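Local coordinates for putative peptide ABC-transport system periplasmic peptide-binding protein (Campylobacter jejuni, PDB 4OEV), which binds nickel(II) outside the cytoplasm, here together with an oxalate ion, and probably delivers it to an ABC-type importer, at residues F198-A203 and N340-V345. Sequence-based numbering, arbitrary orientation.
Sequences FDPSIA and NDPLRV. With OXL (oxalate ion), chain D.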
# COMPACT_ATOMS: atom_id res chain seq x y z
N PHE A 198 -12.87 -9.54 -3.84
CA PHE A 198 -11.57 -9.76 -3.23
C PHE A 198 -10.95 -11.13 -3.57
O PHE A 198 -9.86 -11.45 -3.09
CB PHE A 198 -11.66 -9.54 -1.69
CG PHE A 198 -12.26 -10.70 -0.87
CD1 PHE A 198 -13.07 -11.69 -1.44
CD2 PHE A 198 -12.01 -10.77 0.51
CE1 PHE A 198 -13.61 -12.72 -0.66
CE2 PHE A 198 -12.54 -11.80 1.30
CZ PHE A 198 -13.35 -12.78 0.70
N ASP A 199 -11.64 -11.91 -4.40
CA ASP A 199 -11.16 -13.22 -4.84
C ASP A 199 -11.07 -13.21 -6.37
O ASP A 199 -12.09 -13.05 -7.02
CB ASP A 199 -12.09 -14.33 -4.34
CG ASP A 199 -11.61 -15.74 -4.70
OD1 ASP A 199 -11.86 -16.66 -3.88
OD2 ASP A 199 -10.98 -15.95 -5.77
N PRO A 200 -9.85 -13.32 -6.94
CA PRO A 200 -9.60 -13.21 -8.38
C PRO A 200 -10.24 -14.34 -9.21
O PRO A 200 -10.47 -14.17 -10.44
CB PRO A 200 -8.07 -13.29 -8.48
CG PRO A 200 -7.65 -14.13 -7.21
CD PRO A 200 -8.63 -13.67 -6.17
N SER A 201 -10.55 -15.48 -8.59
CA SER A 201 -11.24 -16.52 -9.36
C SER A 201 -12.67 -16.03 -9.65
O SER A 201 -13.27 -16.36 -10.68
CB SER A 201 -11.22 -17.85 -8.59
OG SER A 201 -12.05 -17.77 -7.43
N ILE A 202 -13.23 -15.23 -8.74
CA ILE A 202 -14.56 -14.68 -8.96
C ILE A 202 -14.47 -13.53 -9.97
O ILE A 202 -15.30 -13.43 -10.86
CB ILE A 202 -15.21 -14.22 -7.63
CG1 ILE A 202 -15.49 -15.46 -6.77
CG2 ILE A 202 -16.51 -13.41 -7.89
CD1 ILE A 202 -16.31 -15.21 -5.50
N ALA A 203 -13.43 -12.70 -9.85
CA ALA A 203 -13.19 -11.64 -10.82
C ALA A 203 -13.05 -12.21 -12.22
O ALA A 203 -13.58 -11.69 -13.18
CB ALA A 203 -11.92 -10.87 -10.46
N ASN A 340 -8.62 -15.91 0.18
CA ASN A 340 -9.14 -15.39 -1.09
C ASN A 340 -8.01 -14.98 -2.04
O ASN A 340 -8.26 -14.55 -3.18
CB ASN A 340 -10.03 -14.18 -0.83
CG ASN A 340 -9.31 -13.12 0.02
OD1 ASN A 340 -8.96 -13.37 1.16
ND2 ASN A 340 -9.08 -11.95 -0.55
N ASP A 341 -6.77 -15.08 -1.56
CA ASP A 341 -5.61 -14.75 -2.42
C ASP A 341 -4.77 -16.01 -2.72
O ASP A 341 -4.01 -16.48 -1.85
CB ASP A 341 -4.75 -13.69 -1.75
CG ASP A 341 -3.65 -13.15 -2.68
OD1 ASP A 341 -3.22 -13.88 -3.61
OD2 ASP A 341 -3.22 -11.98 -2.45
N PRO A 342 -4.88 -16.52 -3.97
CA PRO A 342 -4.28 -17.81 -4.28
C PRO A 342 -2.77 -17.74 -4.20
O PRO A 342 -2.17 -18.76 -3.86
CB PRO A 342 -4.74 -18.12 -5.70
CG PRO A 342 -4.98 -16.74 -6.36
CD PRO A 342 -5.51 -15.89 -5.16
N LEU A 343 -2.20 -16.56 -4.45
CA LEU A 343 -0.76 -16.39 -4.41
C LEU A 343 -0.24 -16.58 -2.99
O LEU A 343 0.75 -17.30 -2.74
CB LEU A 343 -0.37 -15.03 -4.96
CG LEU A 343 1.13 -14.75 -4.90
CD1 LEU A 343 1.88 -15.90 -5.57
CD2 LEU A 343 1.42 -13.47 -5.63
N ARG A 344 -0.95 -15.99 -2.04
CA ARG A 344 -0.54 -16.07 -0.64
C ARG A 344 -0.75 -17.46 -0.08
O ARG A 344 0.09 -17.96 0.68
CB ARG A 344 -1.28 -15.02 0.20
CG ARG A 344 -1.21 -13.63 -0.40
CD ARG A 344 -1.52 -12.59 0.66
NE ARG A 344 -1.83 -11.24 0.15
CZ ARG A 344 -1.58 -10.11 0.82
NH1 ARG A 344 -1.94 -8.92 0.33
NH2 ARG A 344 -0.93 -10.15 1.98
N VAL A 345 -1.86 -18.11 -0.44
CA VAL A 345 -2.08 -19.50 -0.04
C VAL A 345 -0.95 -20.39 -0.56
O VAL A 345 -0.43 -21.23 0.20
CB VAL A 345 -3.43 -20.06 -0.57
CG1 VAL A 345 -3.49 -21.58 -0.35
CG2 VAL A 345 -4.61 -19.31 0.06
C1 OXL D . -1.34 -6.98 3.38
C2 OXL D . -1.45 -5.76 4.29
O1 OXL D . -0.67 -8.06 3.69
O2 OXL D . -1.39 -5.98 5.51
O3 OXL D . -1.98 -6.92 2.31
O4 OXL D . -1.76 -4.60 3.84
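Asn340 contributes the largest share of the buried surface, and its side chain runs across Phe198. Asn340 CB stands over the aromatic face in a CH-pi contact, 3.8 Å from the Phe198 ring centroid and only 7° off the ring normal. Asn340 CG, in the crowded position between the backbone N and the carbonyl carbon, continues over the same face toward the rim, 3.6 Å above the ring plane, its nearest ring atom being Phe198 CD2. The amide plane lies 16° from that of the ring, so the two groups are stacked. At the tip, OD1 lies closest to Phe198 CE2 and is hydrogen-bonded to Ala369 N, while Asn340 ND2, also over the face and 3.3 Å from Phe198 CD2, donates to Phe198 O at 2.7 Å. That bond is nearly straight (178°) and lies in the Asn340 amide plane, although the donor approaches from above the carbonyl plane. The two bonds would fix the rotation of the amide.

The backbone of Asn340 adds a CA-H...O contact, its O lying 3.6 Å from Asp199 CA. Beyond it the two proline rings meet tip to tip, and Pro200 CG to Pro342 CD, at 3.4 Å, is tighter than normal van der Waals contact.

Both prolines follow an aspartate N-cap. Asp199 OD2 accepts from Ser201 N and OG, Asp341 OD1 from Leu343 N. The other oxygen, Asp341 OD2, forms a salt bridge with Arg344 NE at 3.0 Å, which helps orient the guanidinium whose NH1 and NH2 bind oxalate O3 and O1.

Near the surface, the contact thus ties helices leaving two separate mixed sheets: helix 200-208 follows strand 191-196, between 6-11 and 173-178, whereas helix 342-357 is the beta-alpha-beta crossover between parallel neighbouring strands 329-338 and 361-367.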